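PDB 6RBN: Afp2 from Serratia entomophila, which probably serves as a building block of the contractile sheath around the inner tube of the anti-feeding prophage, a phage-tail-like injection system. Local coordinates for residues T39-N43 with V57-T61; T69-L73 with A169-A175; Y124-G128 with I250-R254. All coordinates share one frame; numbering follows the deposited sequence.

Contact 1. Residues T39-N43 with V57-T61; sequences TNTIN and VEYPT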
ATOM      1  N   THR C  39     -62.829  39.001  80.010  1.00107.05           N
ATOM      2  CA  THR C  39     -63.774  38.021  80.523  1.00107.05           C
ATOM      3  C   THR C  39     -64.526  37.258  79.441  1.00107.05           C
ATOM      4  O   THR C  39     -65.008  36.155  79.717  1.00107.05           O
ATOM      5  CB  THR C  39     -64.792  38.705  81.440  1.00107.05           C
ATOM      6  OG1 THR C  39     -65.520  39.685  80.690  1.00107.05           O
ATOM      7  CG2 THR C  39     -64.081  39.390  82.594  1.00107.05           C
ATOM      8  N   ASN C  40     -64.639  37.800  78.232  1.00104.26           N
ATOM      9  CA  ASN C  40     -65.490  37.207  77.205  1.00104.26           C
ATOM     10  C   ASN C  40     -64.694  36.668  76.019  1.00104.26           C
ATOM     11  O   ASN C  40     -65.121  36.792  74.871  1.00104.26           O
ATOM     12  CB  ASN C  40     -66.553  38.208  76.746  1.00104.26           C
ATOM     13  CG  ASN C  40     -65.971  39.531  76.285  1.00104.26           C
ATOM     14  OD1 ASN C  40     -64.757  39.711  76.215  1.00104.26           O
ATOM     15  ND2 ASN C  40     -66.848  40.476  75.972  1.00104.26           N
ATOM     16  N   THR C  41     -63.543  36.061  76.281  1.00102.17           N
ATOM     17  CA  THR C  41     -62.780  35.369  75.255  1.00102.17           C
ATOM     18  C   THR C  41     -62.691  33.884  75.574  1.00102.17           C
ATOM     19  O   THR C  41     -62.827  33.468  76.728  1.00102.17           O
ATOM     20  CB  THR C  41     -61.366  35.938  75.113  1.00102.17           C
ATOM     21  OG1 THR C  41     -60.676  35.836  76.365  1.00102.17           O
ATOM     22  CG2 THR C  41     -61.411  37.381  74.673  1.00102.17           C
ATOM     23  N   ILE C  42     -62.481  33.091  74.526  1.00101.20           N
ATOM     24  CA  ILE C  42     -62.144  31.686  74.694  1.00101.20           C
ATOM     25  C   ILE C  42     -60.774  31.595  75.355  1.00101.20           C
ATOM     26  O   ILE C  42     -59.857  32.359  75.030  1.00101.20           O
ATOM     27  CB  ILE C  42     -62.196  30.963  73.331  1.00101.20           C
ATOM     28  CG1 ILE C  42     -63.631  30.900  72.790  1.00101.20           C
ATOM     29  CG2 ILE C  42     -61.650  29.544  73.398  1.00101.20           C
ATOM     30  CD1 ILE C  42     -64.001  31.973  71.792  1.00101.20           C
ATOM     31  N   ASN C  43     -60.628  30.664  76.308  1.00102.54           N
ATOM     32  CA  ASN C  43     -59.420  30.522  77.118  1.00102.54           C
ATOM     33  C   ASN C  43     -58.215  29.992  76.325  1.00102.54           C
ATOM     34  O   ASN C  43     -57.142  29.808  76.911  1.00102.54           O
ATOM     35  CB  ASN C  43     -59.726  29.605  78.307  1.00102.54           C
ATOM     36  CG  ASN C  43     -58.802  29.837  79.497  1.00102.54           C
ATOM     37  OD1 ASN C  43     -57.950  30.723  79.479  1.00102.54           O
ATOM     38  ND2 ASN C  43     -58.972  29.033  80.538  1.00102.54           N
ATOM     39  N   VAL C  57     -68.223  32.013  64.230  1.00 90.16           N
ATOM     40  CA  VAL C  57     -68.532  30.748  64.888  1.00 90.16           C
ATOM     41  C   VAL C  57     -68.080  30.791  66.340  1.00 90.16           C
ATOM     42  O   VAL C  57     -68.816  30.387  67.249  1.00 90.16           O
ATOM     43  CB  VAL C  57     -67.895  29.578  64.115  1.00 90.16           C
ATOM     44  CG1 VAL C  57     -68.047  28.276  64.877  1.00 90.16           C
ATOM     45  CG2 VAL C  57     -68.541  29.444  62.755  1.00 90.16           C
ATOM     46  N   GLU C  58     -66.883  31.318  66.590  1.00 94.30           N
ATOM     47  CA  GLU C  58     -66.359  31.381  67.947  1.00 94.30           C
ATOM     48  C   GLU C  58     -66.892  32.571  68.729  1.00 94.30           C
ATOM     49  O   GLU C  58     -66.847  32.551  69.964  1.00 94.30           O
ATOM     50  CB  GLU C  58     -64.832  31.430  67.915  1.00 94.30           C
ATOM     51  CG  GLU C  58     -64.188  30.183  67.334  1.00 94.30           C
ATOM     52  CD  GLU C  58     -64.392  28.953  68.198  1.00 94.30           C
ATOM     53  OE1 GLU C  58     -64.438  29.091  69.439  1.00 94.30           O
ATOM     54  OE2 GLU C  58     -64.513  27.845  67.633  1.00 94.30           O
ATOM     55  N   TYR C  59     -67.388  33.602  68.049  1.00 92.08           N
ATOM     56  CA  TYR C  59     -67.975  34.773  68.696  1.00 92.08           C
ATOM     57  C   TYR C  59     -69.289  35.077  67.992  1.00 92.08           C
ATOM     58  O   TYR C  59     -69.348  35.947  67.114  1.00 92.08           O
ATOM     59  CB  TYR C  59     -67.022  35.962  68.648  1.00 92.08           C
ATOM     60  CG  TYR C  59     -65.752  35.742  69.433  1.00 92.08           C
ATOM     61  CD1 TYR C  59     -65.713  35.952  70.802  1.00 92.08           C
ATOM     62  CD2 TYR C  59     -64.595  35.304  68.804  1.00 92.08           C
ATOM     63  CE1 TYR C  59     -64.553  35.746  71.521  1.00 92.08           C
ATOM     64  CE2 TYR C  59     -63.432  35.093  69.514  1.00 92.08           C
ATOM     65  CZ  TYR C  59     -63.418  35.318  70.870  1.00 92.08           C
ATOM     66  OH  TYR C  59     -62.261  35.106  71.581  1.00 92.08           O
ATOM     67  N   PRO C  60     -70.371  34.382  68.357  1.00 92.35           N
ATOM     68  CA  PRO C  60     -71.612  34.474  67.580  1.00 92.35           C
ATOM     69  C   PRO C  60     -72.434  35.725  67.830  1.00 92.35           C
ATOM     70  O   PRO C  60     -73.403  35.956  67.101  1.00 92.35           O
ATOM     71  CB  PRO C  60     -72.379  33.224  68.027  1.00 92.35           C
ATOM     72  CG  PRO C  60     -71.915  32.992  69.411  1.00 92.35           C
ATOM     73  CD  PRO C  60     -70.473  33.397  69.446  1.00 92.35           C
ATOM     74  N   THR C  61     -72.085  36.539  68.822  1.00 93.40           N
ATOM     75  CA  THR C  61     -72.859  37.730  69.114  1.00 93.40           C
ATOM     76  C   THR C  61     -71.975  38.970  69.036  1.00 93.40           C
ATOM     77  O   THR C  61     -70.785  38.911  69.371  1.00 93.40           O
ATOM     78  CB  THR C  61     -73.537  37.624  70.497  1.00 93.40           C
ATOM     79  OG1 THR C  61     -74.292  38.812  70.764  1.00 93.40           O
ATOM     80  CG2 THR C  61     -72.531  37.374  71.617  1.00 93.40           C
TER

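Contact 2. Residues T69-L73 with A169-A175; sequences TSLSL and AAVPPSA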
ATOM      1  N   THR C  69     -64.113  44.800  67.868  1.00 85.17           N
ATOM      2  CA  THR C  69     -64.205  45.899  66.917  1.00 85.17           C
ATOM      3  C   THR C  69     -62.955  46.022  66.064  1.00 85.17           C
ATOM      4  O   THR C  69     -63.016  46.612  64.983  1.00 85.17           O
ATOM      5  CB  THR C  69     -64.459  47.209  67.652  1.00 85.17           C
ATOM      6  OG1 THR C  69     -63.356  47.491  68.514  1.00 85.17           O
ATOM      7  CG2 THR C  69     -65.708  47.097  68.484  1.00 85.17           C
ATOM      8  N   SER C  70     -61.827  45.483  66.524  1.00 81.92           N
ATOM      9  CA  SER C  70     -60.629  45.466  65.698  1.00 81.92           C
ATOM     10  C   SER C  70     -60.749  44.444  64.581  1.00 81.92           C
ATOM     11  O   SER C  70     -60.357  44.710  63.440  1.00 81.92           O
ATOM     12  CB  SER C  70     -59.406  45.176  66.560  1.00 81.92           C
ATOM     13  OG  SER C  70     -59.209  46.204  67.509  1.00 81.92           O
ATOM     14  N   LEU C  71     -61.292  43.272  64.890  1.00 80.63           N
ATOM     15  CA  LEU C  71     -61.430  42.219  63.897  1.00 80.63           C
ATOM     16  C   LEU C  71     -62.598  42.453  62.956  1.00 80.63           C
ATOM     17  O   LEU C  71     -62.503  42.110  61.776  1.00 80.63           O
ATOM     18  CB  LEU C  71     -61.574  40.876  64.598  1.00 80.63           C
ATOM     19  CG  LEU C  71     -60.233  40.452  65.171  1.00 80.63           C
ATOM     20  CD1 LEU C  71     -60.398  39.327  66.114  1.00 80.63           C
ATOM     21  CD2 LEU C  71     -59.404  40.007  64.021  1.00 80.63           C
ATOM     22  N   SER C  72     -63.696  43.026  63.448  1.00 81.61           N
ATOM     23  CA  SER C  72     -64.815  43.344  62.568  1.00 81.61           C
ATOM     24  C   SER C  72     -64.450  44.436  61.573  1.00 81.61           C
ATOM     25  O   SER C  72     -64.970  44.450  60.456  1.00 81.61           O
ATOM     26  CB  SER C  72     -66.029  43.763  63.392  1.00 81.61           C
ATOM     27  OG  SER C  72     -65.780  44.979  64.067  1.00 81.61           O
ATOM     28  N   LEU C  73     -63.551  45.341  61.956  1.00 78.05           N
ATOM     29  CA  LEU C  73     -63.027  46.342  61.041  1.00 78.05           C
ATOM     30  C   LEU C  73     -61.918  45.773  60.167  1.00 78.05           C
ATOM     31  O   LEU C  73     -61.650  46.318  59.093  1.00 78.05           O
ATOM     32  CB  LEU C  73     -62.544  47.546  61.861  1.00 78.05           C
ATOM     33  CG  LEU C  73     -62.310  48.962  61.329  1.00 78.05           C
ATOM     34  CD1 LEU C  73     -60.968  49.142  60.675  1.00 78.05           C
ATOM     35  CD2 LEU C  73     -63.426  49.343  60.375  1.00 78.05           C
ATOM     36  N   ALA C 169     -69.757  51.407  68.932  1.00 92.02           N
ATOM     37  CA  ALA C 169     -68.608  50.909  69.666  1.00 92.02           C
ATOM     38  C   ALA C 169     -67.336  51.649  69.254  1.00 92.02           C
ATOM     39  O   ALA C 169     -67.303  52.388  68.268  1.00 92.02           O
ATOM     40  CB  ALA C 169     -68.454  49.408  69.449  1.00 92.02           C
ATOM     41  N   ALA C 170     -66.275  51.433  70.025  1.00 86.60           N
ATOM     42  CA  ALA C 170     -65.016  52.149  69.865  1.00 86.60           C
ATOM     43  C   ALA C 170     -63.973  51.226  69.255  1.00 86.60           C
ATOM     44  O   ALA C 170     -63.594  50.222  69.868  1.00 86.60           O
ATOM     45  CB  ALA C 170     -64.522  52.690  71.206  1.00 86.60           C
ATOM     46  N   VAL C 171     -63.514  51.568  68.060  1.00 80.94           N
ATOM     47  CA  VAL C 171     -62.450  50.804  67.404  1.00 80.94           C
ATOM     48  C   VAL C 171     -61.102  51.344  67.875  1.00 80.94           C
ATOM     49  O   VAL C 171     -60.915  52.571  67.901  1.00 80.94           O
ATOM     50  CB  VAL C 171     -62.579  50.898  65.889  1.00 80.94           C
ATOM     51  CG1 VAL C 171     -61.412  50.225  65.198  1.00 80.94           C
ATOM     52  CG2 VAL C 171     -63.847  50.247  65.445  1.00 80.94           C
ATOM     53  N   PRO C 172     -60.173  50.484  68.291  1.00 79.23           N
ATOM     54  CA  PRO C 172     -58.813  50.931  68.568  1.00 79.23           C
ATOM     55  C   PRO C 172     -58.149  51.441  67.302  1.00 79.23           C
ATOM     56  O   PRO C 172     -58.310  50.853  66.225  1.00 79.23           O
ATOM     57  CB  PRO C 172     -58.120  49.664  69.077  1.00 79.23           C
ATOM     58  CG  PRO C 172     -59.216  48.829  69.589  1.00 79.23           C
ATOM     59  CD  PRO C 172     -60.378  49.086  68.689  1.00 79.23           C
ATOM     60  N   PRO C 173     -57.382  52.529  67.393  1.00 76.63           N
ATOM     61  CA  PRO C 173     -56.850  53.160  66.177  1.00 76.63           C
ATOM     62  C   PRO C 173     -55.704  52.402  65.538  1.00 76.63           C
ATOM     63  O   PRO C 173     -55.266  52.788  64.447  1.00 76.63           O
ATOM     64  CB  PRO C 173     -56.398  54.525  66.685  1.00 76.63           C
ATOM     65  CG  PRO C 173     -56.043  54.282  68.101  1.00 76.63           C
ATOM     66  CD  PRO C 173     -56.986  53.253  68.611  1.00 76.63           C
ATOM     67  N   SER C 174     -55.192  51.355  66.184  1.00 75.72           N
ATOM     68  CA  SER C 174     -54.284  50.439  65.511  1.00 75.72           C
ATOM     69  C   SER C 174     -54.999  49.659  64.423  1.00 75.72           C
ATOM     70  O   SER C 174     -54.406  49.362  63.381  1.00 75.72           O
ATOM     71  CB  SER C 174     -53.688  49.467  66.517  1.00 75.72           C
ATOM     72  OG  SER C 174     -52.993  50.152  67.529  1.00 75.72           O
ATOM     73  N   ALA C 175     -56.265  49.313  64.652  1.00 73.05           N
ATOM     74  CA  ALA C 175     -57.032  48.559  63.673  1.00 73.05           C
ATOM     75  C   ALA C 175     -57.454  49.418  62.496  1.00 73.05           C
ATOM     76  O   ALA C 175     -57.679  48.891  61.402  1.00 73.05           O
ATOM     77  CB  ALA C 175     -58.260  47.952  64.335  1.00 73.05           C
TER

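Contact 3. Residues Y124-G128 with I250-R254; sequences YRIFG and IPVRR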
ATOM      1  N   TYR C 124     -37.309  39.427  64.330  1.00 77.20           N
ATOM      2  CA  TYR C 124     -38.369  38.665  63.686  1.00 77.20           C
ATOM      3  C   TYR C 124     -39.107  39.418  62.586  1.00 77.20           C
ATOM      4  O   TYR C 124     -40.149  38.932  62.134  1.00 77.20           O
ATOM      5  CB  TYR C 124     -39.364  38.163  64.722  1.00 77.20           C
ATOM      6  CG  TYR C 124     -38.896  36.922  65.424  1.00 77.20           C
ATOM      7  CD1 TYR C 124     -38.998  35.688  64.804  1.00 77.20           C
ATOM      8  CD2 TYR C 124     -38.355  36.978  66.697  1.00 77.20           C
ATOM      9  CE1 TYR C 124     -38.573  34.543  65.425  1.00 77.20           C
ATOM     10  CE2 TYR C 124     -37.930  35.831  67.332  1.00 77.20           C
ATOM     11  CZ  TYR C 124     -38.041  34.616  66.689  1.00 77.20           C
ATOM     12  OH  TYR C 124     -37.617  33.471  67.315  1.00 77.20           O
ATOM     13  N   ARG C 125     -38.602  40.587  62.165  1.00 73.49           N
ATOM     14  CA  ARG C 125     -39.027  41.291  60.943  1.00 73.49           C
ATOM     15  C   ARG C 125     -40.499  41.697  60.981  1.00 73.49           C
ATOM     16  O   ARG C 125     -41.221  41.568  59.991  1.00 73.49           O
ATOM     17  CB  ARG C 125     -38.756  40.456  59.690  1.00 73.49           C
ATOM     18  CG  ARG C 125     -37.339  39.971  59.506  1.00 73.49           C
ATOM     19  CD  ARG C 125     -36.360  41.092  59.295  1.00 73.49           C
ATOM     20  NE  ARG C 125     -35.687  41.499  60.520  1.00 73.49           N
ATOM     21  CZ  ARG C 125     -34.942  42.592  60.620  1.00 73.49           C
ATOM     22  NH1 ARG C 125     -34.788  43.375  59.568  1.00 73.49           N
ATOM     23  NH2 ARG C 125     -34.352  42.901  61.764  1.00 73.49           N
ATOM     24  N   ILE C 126     -40.954  42.176  62.130  1.00 71.36           N
ATOM     25  CA  ILE C 126     -42.337  42.551  62.309  1.00 71.36           C
ATOM     26  C   ILE C 126     -42.451  44.070  62.352  1.00 71.36           C
ATOM     27  O   ILE C 126     -41.459  44.789  62.404  1.00 71.36           O
ATOM     28  CB  ILE C 126     -42.948  41.871  63.562  1.00 71.36           C
ATOM     29  CG1 ILE C 126     -41.973  41.905  64.744  1.00 71.36           C
ATOM     30  CG2 ILE C 126     -43.340  40.446  63.246  1.00 71.36           C
ATOM     31  CD1 ILE C 126     -42.067  43.105  65.641  1.00 71.36           C
ATOM     32  N   PHE C 127     -43.682  44.569  62.315  1.00 69.60           N
ATOM     33  CA  PHE C 127     -43.950  45.996  62.419  1.00 69.60           C
ATOM     34  C   PHE C 127     -45.117  46.192  63.373  1.00 69.60           C
ATOM     35  O   PHE C 127     -46.184  45.606  63.177  1.00 69.60           O
ATOM     36  CB  PHE C 127     -44.268  46.605  61.053  1.00 69.60           C
ATOM     37  CG  PHE C 127     -44.352  48.100  61.063  1.00 69.60           C
ATOM     38  CD1 PHE C 127     -43.200  48.867  61.067  1.00 69.60           C
ATOM     39  CD2 PHE C 127     -45.576  48.742  61.079  1.00 69.60           C
ATOM     40  CE1 PHE C 127     -43.266  50.239  61.080  1.00 69.60           C
ATOM     41  CE2 PHE C 127     -45.648  50.118  61.094  1.00 69.60           C
ATOM     42  CZ  PHE C 127     -44.489  50.865  61.096  1.00 69.60           C
ATOM     43  N   GLY C 128     -44.913  47.007  64.401  1.00 71.14           N
ATOM     44  CA  GLY C 128     -45.922  47.198  65.423  1.00 71.14           C
ATOM     45  C   GLY C 128     -46.823  48.390  65.154  1.00 71.14           C
ATOM     46  O   GLY C 128     -46.403  49.401  64.609  1.00 71.14           O
ATOM     47  N   ILE C 250     -42.634  54.758  57.384  1.00 68.24           N
ATOM     48  CA  ILE C 250     -43.284  53.433  57.368  1.00 68.24           C
ATOM     49  C   ILE C 250     -43.237  52.694  56.023  1.00 68.24           C
ATOM     50  O   ILE C 250     -43.003  51.474  56.044  1.00 68.24           O
ATOM     51  CB  ILE C 250     -44.748  53.558  57.854  1.00 68.24           C
ATOM     52  CG1 ILE C 250     -44.822  54.097  59.275  1.00 68.24           C
ATOM     53  CG2 ILE C 250     -45.504  52.231  57.833  1.00 68.24           C
ATOM     54  CD1 ILE C 250     -46.226  54.442  59.691  1.00 68.24           C
ATOM     55  N   PRO C 251     -43.439  53.352  54.804  1.00 67.44           N
ATOM     56  CA  PRO C 251     -43.085  52.672  53.542  1.00 67.44           C
ATOM     57  C   PRO C 251     -41.702  52.044  53.466  1.00 67.44           C
ATOM     58  O   PRO C 251     -41.599  50.849  53.186  1.00 67.44           O
ATOM     59  CB  PRO C 251     -43.192  53.793  52.507  1.00 67.44           C
ATOM     60  CG  PRO C 251     -44.180  54.634  53.013  1.00 67.44           C
ATOM     61  CD  PRO C 251     -44.120  54.626  54.485  1.00 67.44           C
ATOM     62  N   VAL C 252     -40.638  52.809  53.726  1.00 67.48           N
ATOM     63  CA  VAL C 252     -39.300  52.265  53.514  1.00 67.48           C
ATOM     64  C   VAL C 252     -38.857  51.329  54.625  1.00 67.48           C
ATOM     65  O   VAL C 252     -37.828  50.664  54.475  1.00 67.48           O
ATOM     66  CB  VAL C 252     -38.229  53.359  53.341  1.00 67.48           C
ATOM     67  CG1 VAL C 252     -38.657  54.358  52.286  1.00 67.48           C
ATOM     68  CG2 VAL C 252     -37.902  54.031  54.643  1.00 67.48           C
ATOM     69  N   ARG C 253     -39.596  51.246  55.729  1.00 68.77           N
ATOM     70  CA  ARG C 253     -39.303  50.190  56.688  1.00 68.77           C
ATOM     71  C   ARG C 253     -39.997  48.892  56.300  1.00 68.77           C
ATOM     72  O   ARG C 253     -39.363  47.834  56.262  1.00 68.77           O
ATOM     73  CB  ARG C 253     -39.721  50.580  58.107  1.00 68.77           C
ATOM     74  CG  ARG C 253     -39.294  49.507  59.080  1.00 68.77           C
ATOM     75  CD  ARG C 253     -37.795  49.587  59.216  1.00 68.77           C
ATOM     76  NE  ARG C 253     -37.164  48.354  59.654  1.00 68.77           N
ATOM     77  CZ  ARG C 253     -36.677  47.466  58.798  1.00 68.77           C
ATOM     78  NH1 ARG C 253     -36.743  47.713  57.504  1.00 68.77           N
ATOM     79  NH2 ARG C 253     -36.112  46.353  59.217  1.00 68.77           N
ATOM     80  N   ARG C 254     -41.296  48.961  55.997  1.00 68.45           N
ATOM     81  CA  ARG C 254     -42.040  47.789  55.546  1.00 68.45           C
ATOM     82  C   ARG C 254     -41.592  47.290  54.183  1.00 68.45           C
ATOM     83  O   ARG C 254     -41.878  46.140  53.844  1.00 68.45           O
ATOM     84  CB  ARG C 254     -43.535  48.084  55.490  1.00 68.45           C
ATOM     85  CG  ARG C 254     -44.223  48.089  56.823  1.00 68.45           C
ATOM     86  CD  ARG C 254     -45.695  48.388  56.653  1.00 68.45           C
ATOM     87  NE  ARG C 254     -46.334  47.474  55.713  1.00 68.45           N
ATOM     88  CZ  ARG C 254     -46.776  46.258  56.012  1.00 68.45           C
ATOM     89  NH1 ARG C 254     -46.633  45.774  57.235  1.00 68.45           N
ATOM     90  NH2 ARG C 254     -47.346  45.517  55.078  1.00 68.45           N
TER

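Contact 1. Residues T39-N43 with V57-T61
I42 and Y59 meet in an apolar surface contact, reinforced by a CH-pi interaction, between the loop joining strands 30-34 and 46-49 and the C-terminal end of helix 52-58. The two segments bury a modest 198 Å² between them. The evidence for the CH-pi assignment is the position of the terminal methyl of I42: CD1 lies 4.0 Å from the centroid of the Y59 ring, 28° off the ring normal, and thus over the face. It is displaced toward the hydroxyl-bearing end of the ring, where I42 CD1 comes 3.5 Å from Y59 CZ. With chi1 at -67°, CG1 of I42 runs beside its backbone N, and this branch carries CD1 onto the ring face, while CG2 takes the position anti to that nitrogen. The same methyl also reaches the helix end, passing 3.4 Å from the backbone O of E58, whose bent side chain brings OE1 to 3.7 Å from I42 CD1. At the rim of the ring the loop backbone takes over: N40 O lies in the ring plane, 3.6 Å from Y59 CE1. T41 lies alongside the tyrosine, its CB 3.7 Å from Y59 OH. That hydroxyl is hydrogen-bonded to Q47 NE2 and so tied to strand 46-49. Y59 is the first residue past the helix to leave helical geometry, and its ring reaches into an aromatic group: F67 of helix 66-75 meets it edge-to-face, F55 of helix 52-58 meets it at about 40°, and F49 of strand 46-49 touches it as well.

Contact 2. Residues T69-L73 with A169-A175
T69 stands on helix 66-75 with its two side-chain branches divided between a hydrogen bond and a methyl contact with the segment 169-175. The hydroxyl is the polar branch: at chi1 63° it sits between the backbone N and the carbonyl carbon, and from there T69 OG1 donates to A170 O at 3.1 Å. The C=O...donor angle of 122° is ordinary for a carbonyl, but the donor stands 38° above its plane and so misses the lone-pair direction. The other branch, CG2, runs beside the backbone N and packs on A169, with 3.7 Å from T69 CG2 to A169 CB. V171 CG2 packs on the carbon that carries both branches, 3.8 Å from T69 CB.

P172 comes in across T69 at about a right angle and presents the CD edge of its ring to both neighbouring hydroxyls; its CD is 3.3 Å from S70 OG. This is van der Waals packing of a ring carbon on an oxygen; the polar partner of S70 OG is A66 O, one turn back in its own helix. Three residues further along, A175 uses its methyl, which lies 3.7 Å from S70 CB. L73 then completes the interface: it crosses V171 at about a right angle, with L73 CG 4.2 Å from V171 CG1, while L73 CD1 reaches over to A175 O at 3.4 Å.

The small residues S70 and A175 allow the N-terminal part of helix 173-187 to come close to the flank of helix 66-75. S174 OG lies among the carbonyls of A105, L129 and F130, and its hydroxyl can donate to one of them at a time; this places the helix by the C-terminal ends of two parallel strands, an arrangement characteristic of layered alpha/beta folds, here in the subtilisin-like domain of tail sheath proteins.

Contact 3. Residues Y124-G128 with I250-R254
F127 projects from strand 127-129 of the mixed, largely parallel six-stranded sheet onto segment 250-254 of helix 250-267, a strand-to-helix packing within a layered alpha/beta fold. The strand belongs to the subtilisin-like region and the helix to the C-terminal region of the sheath family. CB is directed at the helix, and chi1 of -171° places CG anti to the backbone N, extending the ring outward. CG is the first ring atom to meet the helix: R254 CG stands over one face, offset toward the rim, 4.2 Å from F127 CG. CD1 has the aliphatic part of R253 nearby, 4.4 Å from F127 CD1 to R253 CG. Farther out, F127 CE2 lies 3.9 Å from I250 CG2. The tip meets both branches of the isoleucine, F127 CZ being 3.7 Å from I250 CG1 and 3.7 Å from I250 CG2.

The arginines thus lend the ring their aliphatic stems and send their charges beyond it. R254 NH2 forms a salt bridge with D185, and R253 makes a cation-pi contact with W247. R125 and R253 converge on one carboxylate, E14 OE2 of an Afp3 chain, each by a salt bridge, and R125 NH1 also pairs with E260 of its own chain. R125 NH1 lies at the edge of the R253 guanidinium, 3.3 Å from R253 NH2, two donors facing a shared anion and not a hydrogen bond, their planes 62° apart.

How the contacts relate
Contacts 2 and 3 are buried, whereas contact 1 lies at the surface, its centre about 25 Å from the centre of the chain. Contacts 1 and 2 are neighbours, their centres 16 Å apart, and F55 of helix 52-58 touches both Y59 and L71. Contact 2 joins two helix-bearing segments and contact 3 a strand to a helix; D185, on helix 173-187 running on from contact 2, pairs with R254 of contact 3. Chemistry differs accordingly: a methyl on an aromatic face in contact 1, small side chains with one hydrogen bond in contact 2, and in contact 3 a phenylalanine on the stems of R253 and R254, with R125 and R253 sharing a carboxylate of an Afp3 chain.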